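Local coordinates for protein rRNA N-glycosidase (Bougainvillea spectabilis, PDB 3CTK) that belongs to the plant ribosome-inactivating proteins, its one chain packing a mixed beta sheet against a group of helices, at residues V4-G9 / L130-L135; Q19-E24 / R46-D51; V50-T55 / V60-D65; Y70-Q75 / S96-G101. One frame throughout, in Å; residues are numbered along the deposited sequence.

Interaction 1 of 4, residues V4-G9 / L130-L135; sequences VSFNLG and LGVYKL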
loop_
_atom_site.group_PDB
_atom_site.type_symbol
_atom_site.label_atom_id
_atom_site.label_comp_id
_atom_site.label_asym_id
_atom_site.label_seq_id
_atom_site.Cartn_x
_atom_site.Cartn_y
_atom_site.Cartn_z
ATOM N N VAL A 4 9.825 -9.261 1.259
ATOM C CA VAL A 4 9.652 -9.337 -0.185
ATOM C C VAL A 4 10.489 -8.160 -0.674
ATOM O O VAL A 4 10.494 -7.104 -0.040
ATOM C CB VAL A 4 8.177 -9.157 -0.606
ATOM C CG1 VAL A 4 7.347 -10.329 -0.096
ATOM C CG2 VAL A 4 7.633 -7.845 -0.060
ATOM N N SER A 5 11.207 -8.331 -1.779
ATOM C CA SER A 5 12.070 -7.255 -2.262
ATOM C C SER A 5 11.782 -6.746 -3.666
ATOM O O SER A 5 11.295 -7.482 -4.522
ATOM C CB SER A 5 13.533 -7.696 -2.185
ATOM O OG SER A 5 13.894 -8.052 -0.861
ATOM N N PHE A 6 12.101 -5.474 -3.887
ATOM C CA PHE A 6 11.912 -4.833 -5.179
ATOM C C PHE A 6 13.034 -3.826 -5.428
ATOM O O PHE A 6 13.212 -2.878 -4.660
ATOM C CB PHE A 6 10.555 -4.125 -5.226
ATOM C CG PHE A 6 10.239 -3.500 -6.559
ATOM C CD1 PHE A 6 10.414 -4.218 -7.740
ATOM C CD2 PHE A 6 9.743 -2.202 -6.633
ATOM C CE1 PHE A 6 10.100 -3.653 -8.976
ATOM C CE2 PHE A 6 9.423 -1.625 -7.867
ATOM C CZ PHE A 6 9.602 -2.352 -9.039
ATOM N N ASN A 7 13.805 -4.049 -6.489
ATOM C CA ASN A 7 14.894 -3.144 -6.839
ATOM C C ASN A 7 14.382 -2.223 -7.940
ATOM O O ASN A 7 13.914 -2.691 -8.978
ATOM C CB ASN A 7 16.110 -3.931 -7.330
ATOM C CG ASN A 7 17.303 -3.042 -7.601
ATOM O OD1 ASN A 7 17.291 -2.238 -8.530
ATOM N ND2 ASN A 7 18.340 -3.172 -6.778
ATOM N N LEU A 8 14.471 -0.915 -7.710
ATOM C CA LEU A 8 13.970 0.065 -8.669
ATOM C C LEU A 8 14.731 0.116 -9.992
ATOM O O LEU A 8 14.340 0.833 -10.910
ATOM C CB LEU A 8 13.927 1.453 -8.021
ATOM C CG LEU A 8 13.086 1.532 -6.744
ATOM C CD1 LEU A 8 13.004 2.977 -6.272
ATOM C CD2 LEU A 8 11.686 0.979 -7.005
ATOM N N GLY A 9 15.812 -0.650 -10.083
ATOM C CA GLY A 9 16.581 -0.702 -11.313
ATOM C C GLY A 9 16.106 -1.866 -12.168
ATOM O O GLY A 9 16.594 -2.077 -13.280
ATOM N N LEU A 130 3.375 9.341 -9.688
ATOM C CA LEU A 130 3.770 8.025 -9.208
ATOM C C LEU A 130 4.662 7.384 -10.268
ATOM O O LEU A 130 4.655 7.796 -11.430
ATOM C CB LEU A 130 2.532 7.157 -8.981
ATOM C CG LEU A 130 1.483 7.715 -8.018
ATOM C CD1 LEU A 130 0.260 6.801 -8.009
ATOM C CD2 LEU A 130 2.075 7.830 -6.622
ATOM N N GLY A 131 5.416 6.369 -9.868
ATOM C CA GLY A 131 6.302 5.699 -10.802
ATOM C C GLY A 131 7.594 5.298 -10.128
ATOM O O GLY A 131 7.935 5.820 -9.070
ATOM N N VAL A 132 8.324 4.374 -10.741
ATOM C CA VAL A 132 9.576 3.903 -10.167
ATOM C C VAL A 132 10.616 5.001 -9.969
ATOM O O VAL A 132 11.291 5.042 -8.937
ATOM C CB VAL A 132 10.174 2.771 -11.031
ATOM C CG1 VAL A 132 11.588 2.454 -10.581
ATOM C CG2 VAL A 132 9.297 1.534 -10.917
ATOM N N TYR A 133 10.747 5.892 -10.948
ATOM C CA TYR A 133 11.723 6.974 -10.858
ATOM C C TYR A 133 11.320 7.972 -9.780
ATOM O O TYR A 133 12.164 8.458 -9.019
ATOM C CB TYR A 133 11.852 7.702 -12.199
ATOM C CG TYR A 133 13.051 8.628 -12.259
ATOM C CD1 TYR A 133 14.340 8.117 -12.403
ATOM C CD2 TYR A 133 12.900 10.009 -12.124
ATOM C CE1 TYR A 133 15.456 8.959 -12.410
ATOM C CE2 TYR A 133 14.010 10.861 -12.129
ATOM C CZ TYR A 133 15.282 10.328 -12.270
ATOM O OH TYR A 133 16.382 11.156 -12.262
ATOM N N LYS A 134 10.029 8.284 -9.723
ATOM C CA LYS A 134 9.524 9.218 -8.724
ATOM C C LYS A 134 9.693 8.623 -7.333
ATOM O O LYS A 134 10.019 9.335 -6.387
ATOM C CB LYS A 134 8.050 9.532 -8.988
ATOM C CG LYS A 134 7.808 10.289 -10.290
ATOM C CD LYS A 134 8.459 11.671 -10.275
ATOM C CE LYS A 134 8.190 12.416 -11.579
ATOM N NZ LYS A 134 8.794 13.781 -11.585
ATOM N N LEU A 135 9.466 7.318 -7.206
ATOM C CA LEU A 135 9.620 6.667 -5.910
ATOM C C LEU A 135 11.082 6.762 -5.494
ATOM O O LEU A 135 11.383 7.102 -4.351
ATOM C CB LEU A 135 9.172 5.202 -5.976
ATOM C CG LEU A 135 9.366 4.359 -4.709
ATOM C CD1 LEU A 135 8.624 4.983 -3.535
ATOM C CD2 LEU A 135 8.870 2.943 -4.968
#

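Interaction 2 of 4, residues Q19-E24 / R46-D51; sequences QDLRNE and RFVLVD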
loop_
_atom_site.group_PDB
_atom_site.type_symbol
_atom_site.label_atom_id
_atom_site.label_comp_id
_atom_site.label_asym_id
_atom_site.label_seq_id
_atom_site.Cartn_x
_atom_site.Cartn_y
_atom_site.Cartn_z
ATOM N N GLN A 19 2.742 -9.924 -6.774
ATOM C CA GLN A 19 2.120 -11.221 -6.542
ATOM C C GLN A 19 2.716 -11.873 -5.300
ATOM O O GLN A 19 1.995 -12.496 -4.515
ATOM C CB GLN A 19 2.292 -12.143 -7.753
ATOM C CG GLN A 19 1.632 -13.508 -7.564
ATOM C CD GLN A 19 0.146 -13.406 -7.259
ATOM O OE1 GLN A 19 -0.321 -13.867 -6.215
ATOM N NE2 GLN A 19 -0.603 -12.803 -8.169
ATOM N N ASP A 20 4.025 -11.725 -5.105
ATOM C CA ASP A 20 4.657 -12.311 -3.927
ATOM C C ASP A 20 4.151 -11.648 -2.647
ATOM O O ASP A 20 4.023 -12.307 -1.610
ATOM C CB ASP A 20 6.187 -12.202 -4.008
ATOM C CG ASP A 20 6.783 -13.102 -5.086
ATOM O OD1 ASP A 20 6.144 -14.113 -5.450
ATOM O OD2 ASP A 20 7.900 -12.804 -5.563
ATOM N N LEU A 21 3.859 -10.351 -2.715
ATOM C CA LEU A 21 3.337 -9.634 -1.555
ATOM C C LEU A 21 1.924 -10.133 -1.252
ATOM O O LEU A 21 1.569 -10.350 -0.092
ATOM C CB LEU A 21 3.326 -8.120 -1.808
ATOM C CG LEU A 21 2.685 -7.213 -0.745
ATOM C CD1 LEU A 21 3.269 -7.487 0.636
ATOM C CD2 LEU A 21 2.906 -5.756 -1.141
ATOM N N ARG A 22 1.114 -10.330 -2.289
ATOM C CA ARG A 22 -0.243 -10.831 -2.072
ATOM C C ARG A 22 -0.201 -12.208 -1.411
ATOM O O ARG A 22 -1.040 -12.523 -0.572
ATOM C CB ARG A 22 -1.012 -10.934 -3.394
ATOM C CG ARG A 22 -1.451 -9.602 -3.978
ATOM C CD ARG A 22 -2.159 -9.783 -5.322
ATOM N NE ARG A 22 -2.494 -8.489 -5.911
ATOM C CZ ARG A 22 -2.397 -8.202 -7.204
ATOM N NH1 ARG A 22 -1.978 -9.123 -8.065
ATOM N NH2 ARG A 22 -2.685 -6.979 -7.633
ATOM N N ASN A 23 0.771 -13.028 -1.802
ATOM C CA ASN A 23 0.908 -14.366 -1.234
ATOM C C ASN A 23 1.139 -14.290 0.276
ATOM O O ASN A 23 0.659 -15.135 1.033
ATOM C CB ASN A 23 2.075 -15.108 -1.899
ATOM C CG ASN A 23 1.766 -15.536 -3.326
ATOM O OD1 ASN A 23 2.656 -15.979 -4.054
ATOM N ND2 ASN A 23 0.506 -15.419 -3.729
ATOM N N GLU A 24 1.879 -13.276 0.710
ATOM C CA GLU A 24 2.160 -13.086 2.131
ATOM C C GLU A 24 0.931 -12.576 2.885
ATOM O O GLU A 24 0.757 -12.860 4.069
ATOM C CB GLU A 24 3.307 -12.089 2.317
ATOM C CG GLU A 24 4.639 -12.566 1.773
ATOM C CD GLU A 24 5.195 -13.740 2.551
ATOM O OE1 GLU A 24 6.059 -14.456 2.001
ATOM O OE2 GLU A 24 4.780 -13.943 3.714
ATOM N N ARG A 46 2.453 -10.633 12.393
ATOM C CA ARG A 46 1.670 -9.432 12.144
ATOM C C ARG A 46 2.158 -8.526 11.014
ATOM O O ARG A 46 1.358 -7.796 10.429
ATOM C CB ARG A 46 1.563 -8.632 13.451
ATOM C CG ARG A 46 0.704 -7.368 13.393
ATOM C CD ARG A 46 -0.757 -7.656 13.040
ATOM N NE ARG A 46 -1.549 -6.429 13.052
ATOM C CZ ARG A 46 -2.009 -5.844 14.154
ATOM N NH1 ARG A 46 -1.770 -6.381 15.345
ATOM N NH2 ARG A 46 -2.683 -4.705 14.070
ATOM N N PHE A 47 3.448 -8.567 10.695
ATOM C CA PHE A 47 3.973 -7.698 9.641
ATOM C C PHE A 47 4.766 -8.387 8.544
ATOM O O PHE A 47 5.323 -9.466 8.738
ATOM C CB PHE A 47 4.875 -6.607 10.242
ATOM C CG PHE A 47 4.222 -5.793 11.317
ATOM C CD1 PHE A 47 4.479 -6.059 12.660
ATOM C CD2 PHE A 47 3.334 -4.775 10.992
ATOM C CE1 PHE A 47 3.856 -5.319 13.665
ATOM C CE2 PHE A 47 2.706 -4.032 11.986
ATOM C CZ PHE A 47 2.968 -4.305 13.327
ATOM N N VAL A 48 4.800 -7.749 7.378
ATOM C CA VAL A 48 5.588 -8.237 6.256
ATOM C C VAL A 48 6.478 -7.052 5.909
ATOM O O VAL A 48 6.033 -5.906 5.944
ATOM C CB VAL A 48 4.717 -8.626 5.030
ATOM C CG1 VAL A 48 3.856 -7.458 4.591
ATOM C CG2 VAL A 48 5.619 -9.082 3.884
ATOM N N LEU A 49 7.741 -7.323 5.605
ATOM C CA LEU A 49 8.676 -6.259 5.277
ATOM C C LEU A 49 8.916 -6.174 3.772
ATOM O O LEU A 49 9.067 -7.191 3.094
ATOM C CB LEU A 49 9.997 -6.489 6.019
ATOM C CG LEU A 49 9.841 -6.674 7.535
ATOM C CD1 LEU A 49 11.174 -7.048 8.168
ATOM C CD2 LEU A 49 9.297 -5.391 8.146
ATOM N N VAL A 50 8.944 -4.950 3.258
ATOM C CA VAL A 50 9.161 -4.708 1.838
ATOM C C VAL A 50 10.449 -3.908 1.659
ATOM O O VAL A 50 10.506 -2.726 1.990
ATOM C CB VAL A 50 7.978 -3.919 1.230
ATOM C CG1 VAL A 50 8.259 -3.581 -0.232
ATOM C CG2 VAL A 50 6.700 -4.740 1.345
ATOM N N ASP A 51 11.482 -4.569 1.143
ATOM C CA ASP A 51 12.779 -3.936 0.919
ATOM C C ASP A 51 12.843 -3.293 -0.460
ATOM O O ASP A 51 12.850 -3.991 -1.476
ATOM C CB ASP A 51 13.902 -4.973 1.041
ATOM C CG ASP A 51 14.213 -5.334 2.479
ATOM O OD1 ASP A 51 13.401 -5.011 3.374
ATOM O OD2 ASP A 51 15.275 -5.951 2.714
#

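Interaction 3 of 4, residues V50-T55 / V60-D65; sequences VDITTT and VKVAID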
loop_
_atom_site.group_PDB
_atom_site.type_symbol
_atom_site.label_atom_id
_atom_site.label_comp_id
_atom_site.label_asym_id
_atom_site.label_seq_id
_atom_site.Cartn_x
_atom_site.Cartn_y
_atom_site.Cartn_z
ATOM N N VAL A 50 8.944 -4.950 3.258
ATOM C CA VAL A 50 9.161 -4.708 1.838
ATOM C C VAL A 50 10.449 -3.908 1.659
ATOM O O VAL A 50 10.506 -2.726 1.990
ATOM C CB VAL A 50 7.978 -3.919 1.230
ATOM C CG1 VAL A 50 8.259 -3.581 -0.232
ATOM C CG2 VAL A 50 6.700 -4.740 1.345
ATOM N N ASP A 51 11.482 -4.569 1.143
ATOM C CA ASP A 51 12.779 -3.936 0.919
ATOM C C ASP A 51 12.843 -3.293 -0.460
ATOM O O ASP A 51 12.850 -3.991 -1.476
ATOM C CB ASP A 51 13.902 -4.973 1.041
ATOM C CG ASP A 51 14.213 -5.334 2.479
ATOM O OD1 ASP A 51 13.401 -5.011 3.374
ATOM O OD2 ASP A 51 15.275 -5.951 2.714
ATOM N N ILE A 52 12.893 -1.966 -0.489
ATOM C CA ILE A 52 12.962 -1.229 -1.748
ATOM C C ILE A 52 14.350 -0.626 -1.884
ATOM O O ILE A 52 14.781 0.153 -1.030
ATOM C CB ILE A 52 11.921 -0.099 -1.789
ATOM C CG1 ILE A 52 10.525 -0.681 -1.551
ATOM C CG2 ILE A 52 11.983 0.626 -3.137
ATOM C CD1 ILE A 52 9.455 0.372 -1.340
ATOM N N THR A 53 15.048 -0.989 -2.958
ATOM C CA THR A 53 16.400 -0.495 -3.199
ATOM C C THR A 53 16.456 0.373 -4.455
ATOM O O THR A 53 15.921 0.004 -5.497
ATOM C CB THR A 53 17.389 -1.665 -3.363
ATOM O OG1 THR A 53 17.319 -2.517 -2.211
ATOM C CG2 THR A 53 18.813 -1.141 -3.512
ATOM N N THR A 54 17.117 1.520 -4.344
ATOM C CA THR A 54 17.248 2.457 -5.461
ATOM C C THR A 54 18.441 2.102 -6.346
ATOM O O THR A 54 19.281 1.287 -5.968
ATOM C CB THR A 54 17.466 3.893 -4.952
ATOM O OG1 THR A 54 18.710 3.961 -4.239
ATOM C CG2 THR A 54 16.330 4.308 -4.023
ATOM N N THR A 55 18.518 2.713 -7.524
ATOM C CA THR A 55 19.648 2.454 -8.408
ATOM C C THR A 55 20.893 3.080 -7.779
ATOM O O THR A 55 22.019 2.753 -8.155
ATOM C CB THR A 55 19.439 3.059 -9.822
ATOM O OG1 THR A 55 19.254 4.476 -9.720
ATOM C CG2 THR A 55 18.229 2.432 -10.496
ATOM N N VAL A 60 15.282 1.085 1.795
ATOM C CA VAL A 60 14.364 1.445 2.862
ATOM C C VAL A 60 13.503 0.207 3.083
ATOM O O VAL A 60 12.961 -0.346 2.131
ATOM C CB VAL A 60 13.459 2.629 2.457
ATOM C CG1 VAL A 60 12.430 2.901 3.546
ATOM C CG2 VAL A 60 14.306 3.871 2.207
ATOM N N LYS A 61 13.425 -0.255 4.328
ATOM C CA LYS A 61 12.625 -1.429 4.662
ATOM C C LYS A 61 11.275 -0.950 5.174
ATOM O O LYS A 61 11.176 -0.443 6.288
ATOM C CB LYS A 61 13.305 -2.260 5.755
ATOM C CG LYS A 61 14.635 -2.891 5.375
ATOM C CD LYS A 61 15.257 -3.544 6.611
ATOM C CE LYS A 61 16.049 -4.796 6.274
ATOM N NZ LYS A 61 17.310 -4.506 5.537
ATOM N N VAL A 62 10.238 -1.117 4.361
ATOM C CA VAL A 62 8.894 -0.671 4.722
ATOM C C VAL A 62 8.080 -1.776 5.393
ATOM O O VAL A 62 7.973 -2.886 4.873
ATOM C CB VAL A 62 8.150 -0.180 3.462
ATOM C CG1 VAL A 62 6.791 0.402 3.840
ATOM C CG2 VAL A 62 9.000 0.859 2.739
ATOM N N ALA A 63 7.499 -1.463 6.546
ATOM C CA ALA A 63 6.701 -2.435 7.288
ATOM C C ALA A 63 5.215 -2.294 6.983
ATOM O O ALA A 63 4.664 -1.195 7.039
ATOM C CB ALA A 63 6.939 -2.266 8.785
ATOM N N ILE A 64 4.576 -3.418 6.670
ATOM C CA ILE A 64 3.150 -3.441 6.355
ATOM C C ILE A 64 2.389 -4.390 7.286
ATOM O O ILE A 64 2.802 -5.529 7.501
ATOM C CB ILE A 64 2.922 -3.878 4.887
ATOM C CG1 ILE A 64 3.485 -2.813 3.940
ATOM C CG2 ILE A 64 1.429 -4.116 4.624
ATOM C CD1 ILE A 64 3.355 -3.160 2.467
ATOM N N ASP A 65 1.282 -3.899 7.834
ATOM C CA ASP A 65 0.415 -4.663 8.734
ATOM C C ASP A 65 -0.353 -5.641 7.840
ATOM O O ASP A 65 -1.120 -5.212 6.984
ATOM C CB ASP A 65 -0.561 -3.696 9.418
ATOM C CG ASP A 65 -1.392 -4.354 10.505
ATOM O OD1 ASP A 65 -1.716 -5.549 10.374
ATOM O OD2 ASP A 65 -1.738 -3.663 11.485
#

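Interaction 4 of 4, residues Y70-Q75 / S96-G101; sequences YVVGYQ and SKLFPG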
loop_
_atom_site.group_PDB
_atom_site.type_symbol
_atom_site.label_atom_id
_atom_site.label_comp_id
_atom_site.label_asym_id
_atom_site.label_seq_id
_atom_site.Cartn_x
_atom_site.Cartn_y
_atom_site.Cartn_z
ATOM N N TYR A 70 -1.828 -1.888 5.839
ATOM C CA TYR A 70 -1.441 -0.514 6.166
ATOM C C TYR A 70 0.070 -0.412 6.358
ATOM O O TYR A 70 0.664 -1.240 7.044
ATOM C CB TYR A 70 -2.069 -0.047 7.486
ATOM C CG TYR A 70 -3.542 0.287 7.479
ATOM C CD1 TYR A 70 -4.128 0.896 8.593
ATOM C CD2 TYR A 70 -4.355 -0.014 6.389
ATOM C CE1 TYR A 70 -5.482 1.195 8.623
ATOM C CE2 TYR A 70 -5.721 0.283 6.409
ATOM C CZ TYR A 70 -6.273 0.887 7.531
ATOM O OH TYR A 70 -7.615 1.181 7.573
ATOM N N VAL A 71 0.689 0.599 5.759
ATOM C CA VAL A 71 2.116 0.814 5.961
ATOM C C VAL A 71 2.165 1.490 7.333
ATOM O O VAL A 71 1.398 2.421 7.587
ATOM C CB VAL A 71 2.707 1.753 4.885
ATOM C CG1 VAL A 71 4.079 2.269 5.326
ATOM C CG2 VAL A 71 2.845 1.002 3.565
ATOM N N VAL A 72 3.031 1.017 8.224
ATOM C CA VAL A 72 3.121 1.603 9.562
ATOM C C VAL A 72 4.424 2.364 9.808
ATOM O O VAL A 72 4.525 3.142 10.759
ATOM C CB VAL A 72 2.951 0.522 10.665
ATOM C CG1 VAL A 72 1.560 -0.090 10.588
ATOM C CG2 VAL A 72 4.011 -0.555 10.512
ATOM N N GLY A 73 5.413 2.150 8.944
ATOM C CA GLY A 73 6.685 2.831 9.102
ATOM C C GLY A 73 7.753 2.201 8.238
ATOM O O GLY A 73 7.462 1.325 7.424
ATOM N N TYR A 74 8.992 2.647 8.400
ATOM C CA TYR A 74 10.093 2.100 7.621
ATOM C C TYR A 74 11.405 2.271 8.358
ATOM O O TYR A 74 11.483 2.982 9.360
ATOM C CB TYR A 74 10.196 2.801 6.261
ATOM C CG TYR A 74 10.483 4.288 6.351
ATOM C CD1 TYR A 74 9.445 5.214 6.464
ATOM C CD2 TYR A 74 11.798 4.767 6.357
ATOM C CE1 TYR A 74 9.704 6.579 6.580
ATOM C CE2 TYR A 74 12.069 6.135 6.475
ATOM C CZ TYR A 74 11.016 7.033 6.586
ATOM O OH TYR A 74 11.275 8.381 6.715
ATOM N N GLN A 75 12.434 1.604 7.860
ATOM C CA GLN A 75 13.757 1.712 8.448
ATOM C C GLN A 75 14.711 2.162 7.352
ATOM O O GLN A 75 14.749 1.574 6.269
ATOM C CB GLN A 75 14.213 0.363 9.006
ATOM C CG GLN A 75 15.600 0.391 9.640
ATOM C CD GLN A 75 16.081 -0.990 10.037
ATOM O OE1 GLN A 75 15.686 -1.526 11.072
ATOM N NE2 GLN A 75 16.930 -1.580 9.204
ATOM N N SER A 96 6.574 -1.554 19.251
ATOM C CA SER A 96 7.206 -2.442 20.223
ATOM C C SER A 96 8.016 -3.579 19.611
ATOM O O SER A 96 9.065 -3.940 20.138
ATOM C CB SER A 96 6.156 -3.050 21.161
ATOM O OG SER A 96 5.534 -2.057 21.958
ATOM N N LYS A 97 7.550 -4.134 18.496
ATOM C CA LYS A 97 8.246 -5.268 17.892
ATOM C C LYS A 97 9.007 -5.083 16.584
ATOM O O LYS A 97 9.869 -5.901 16.257
ATOM C CB LYS A 97 7.269 -6.435 17.744
ATOM C CG LYS A 97 6.948 -7.109 19.068
ATOM C CD LYS A 97 5.984 -8.265 18.892
ATOM C CE LYS A 97 5.955 -9.131 20.139
ATOM N NZ LYS A 97 5.758 -8.323 21.373
ATOM N N LEU A 98 8.700 -4.037 15.826
ATOM C CA LEU A 98 9.409 -3.820 14.567
ATOM C C LEU A 98 10.805 -3.256 14.768
ATOM O O LEU A 98 11.054 -2.514 15.721
ATOM C CB LEU A 98 8.619 -2.876 13.652
ATOM C CG LEU A 98 7.421 -3.494 12.926
ATOM C CD1 LEU A 98 6.622 -2.405 12.231
ATOM C CD2 LEU A 98 7.919 -4.538 11.925
ATOM N N PHE A 99 11.711 -3.622 13.863
ATOM C CA PHE A 99 13.090 -3.135 13.885
ATOM C C PHE A 99 13.697 -3.219 15.283
ATOM O O PHE A 99 14.152 -2.222 15.843
ATOM C CB PHE A 99 13.104 -1.696 13.380
ATOM C CG PHE A 99 12.264 -1.485 12.145
ATOM C CD1 PHE A 99 11.366 -0.423 12.071
ATOM C CD2 PHE A 99 12.371 -2.348 11.058
ATOM C CE1 PHE A 99 10.582 -0.224 10.928
ATOM C CE2 PHE A 99 11.592 -2.157 9.911
ATOM C CZ PHE A 99 10.698 -1.091 9.852
ATOM N N PRO A 100 13.733 -4.430 15.855
ATOM C CA PRO A 100 14.284 -4.638 17.196
ATOM C C PRO A 100 15.729 -4.178 17.365
ATOM O O PRO A 100 16.571 -4.402 16.496
ATOM C CB PRO A 100 14.121 -6.142 17.403
ATOM C CG PRO A 100 14.273 -6.687 16.009
ATOM C CD PRO A 100 13.442 -5.717 15.198
ATOM N N GLY A 101 16.003 -3.522 18.486
ATOM C CA GLY A 101 17.350 -3.063 18.761
ATOM C C GLY A 101 17.728 -1.712 18.188
ATOM O O GLY A 101 18.721 -1.128 18.613
#

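Interaction 1 of 4, residues V4-G9 / L130-L135
The Phe6 ring presents its edge to Val132: CG2 of Val132 lies near the ring plane, 4.3 Å from CZ of Phe6, while Phe17 of helix 14-25 stacks on the same ring. In motif terms, an outermost strand of the mixed sheet runs into an Asx turn, and the first turn of helix 132-142, with Gly131 at the N-cap, comes up against it. OD1 of Asn7 defines that turn by accepting from N of Gly9 at 2.7 Å, with an N-H...O angle of 149° and the donor tilted 16° from the carbonyl plane. The contact itself has no hydrogen bond and is carried by Leu8. Its CB meets CG1 of Val132 at 3.6 Å, the two side chains running alongside in opposite senses. Further out, Leu8 lies roughly perpendicular to Leu135, CD2 to CD2 4.0 Å, while Leu8 CD1 comes to 3.8 Å from Val132 O. Ile158 and Met162 of helix 149-168 back Leu135 within this buried contact. The tightest approach, 3.2 Å, is between the backbone O of Leu8 and CG1 of Val132, the methyl standing anti to the backbone N of its own residue.

Interaction 2 of 4, residues Q19-E24 / R46-D51
Along 46-51 the first residue to meet the helix is Val48, whose two methyl groups are divided between two helical residues one turn apart. CG1 lies 4.0 Å from CD1 of Leu21, whose side chain is set nearly square to that of the valine. CG2 comes within 4.1 Å of CB of Glu24 and 4.2 Å of its CG. The split follows from chi1 of 56°, which sets CG1 between the backbone N and the carbonyl carbon and swings CG2 anti to the N. This is also where the CA atoms of the two segments come nearest, 7.2 Å between Val48 and Glu24. Only the aliphatic root of Glu24 serves this contact: the chain bends at chi2, and OE2 is hydrogen-bonded to Asn2 ND2. Next, Leu49 points its CB away from the helix; its side chain packs on Thr3 and Ala63. Val50 follows more loosely, with its CB bond pointing across rather than at the helix, and CG2 4.5 Å from the same CD1 of Leu21. That one methyl therefore touches both valines, and no hydrogen bond crosses the interface. Helix and strand axes approach to 10.0 Å at 166°, nearly antiparallel. This fits a beta-alpha-beta unit in which helix 14-25 links strand 3-7 to its parallel neighbour 47-53. Farther round the helix, Arg22 bonds to Glu173 and to the carbonyl oxygens of Ala166 and Ala167, tying helix 14-25 to the helices 149-168 and 170-180, while strand 59-65 flanks 47-53 within the sheet.

Interaction 3 of 4, residues V50-T55 / V60-D65
The carbonyl O of Val62 receives the backbone N-H of Val50 at 2.8 Å, the shortest bond of the ladder. The return bond, from N of Val62 to O of Val50, is 2.9 Å long. Two residues on, Ile52 and Val60 form the next hydrogen-bonded pair: N of Ile52 reaches O of Val60 at 3.1 Å almost in line (177°), and N of Val60 answers to O of Ile52 at 3.0 Å. Between these pairs lies the non-hydrogen-bonded pair Asp51 and Lys61, whose side chains run side by side in the same direction on one face of the sheet. Both have CG anti to the carbonyl carbon, which brings OD1 of Asp51 to 3.2 Å from CG of Lys61. The ion pair between Asp51 OD2 and Lys61 NZ is long, at 3.8 Å, and therefore weak; the carboxylate lies along the methylenes of Lys61. On the other face the side chains are apolar. CG2 of Val50 meets CD1 of Ile64 at 3.9 Å, and CD1 of Ile52 reaches CG2 of Val62 at 4.1 Å, the latter two side chains meeting at a slant. Helices 132-142 and 149-168 cover this face, with Ile139 and Val159 against Ile52. Beyond Ile52, the strand ends and the turn are held by hydrogen bonds of Thr53 OG1 with Thr59 OG1 and Thr54 OG1 with Lys58 N. Register, bonding and the short connection are those of an antiparallel beta hairpin inside a mixed sheet.

Interaction 4 of 4, residues Y70-Q75 / S96-G101
Gln75 and Phe99 mark the closest backbone approach, 7.3 Å between CA atoms, where strand 70-78 passes the chain leaving helix 92-97. Leu98 is the first residue to depart from helical angles, and Phe99 takes a left-handed conformation (phi 47°) that bends the chain as it passes the sheet. The strand is irregular too: Val72 has a nearly helical psi, and both Val72 and Gly73 bond to Ala63 of the neighbouring strand 59-65, as expected for a beta bulge. The side-chain contact centres on the Phe99 ring. CB of Gln75 sits over the middle of one face, 3.8 Å from the centroid and 11° off the normal, a CH-pi contact; CB of Leu98 covers the opposite face toward its rim. With CG anti to the backbone N, Gln75 runs extended past the ring, its amide plane turned 54° from it, and OE1 comes to 3.4 Å from CD2 of Phe99. Farther round, CE1 of Phe99 lies 3.7 Å from the carbonyl carbon of Tyr74. Toward the start of the strand, CG2 of Val72 meets CD1 of Leu98 at 3.6 Å, one side chain lying roughly crosswise to the other. Arg105 donates hydrogen bonds to the carbonyl oxygens of both Leu98 and Phe99, fixing the loop from outside the contact. Tyr74 directs its CB away from the loop and packs on Phe155 and Phe156 of helix 149-168. The mixed sheet is thus layered, with a helical core on one face and the exit of a short helix on the other.

In the fold
All four contacts use the six-stranded mixed sheet. Interaction 1 closes a long loop, from strand 3-7 to helix 132-142, and the other three are nested inside it in the order 2, 3, 4. Interactions 2 and 3 share Val50 and Asp51, their centres about 10 Å apart, and are joined by the salt bridge of Arg46 NE to Asp65 OD1 (2.8 Å). Interaction 3 passes to interaction 4 through strands 59-65 and 70-78, centres about 11 Å apart. Interactions 1 and 4 do not touch, their centres about 20 Å apart. Interactions 1 and 2 bring helices to the sheet, interaction 3 pairs strands, and interaction 4 adds the exit of helix 92-97 on the other face.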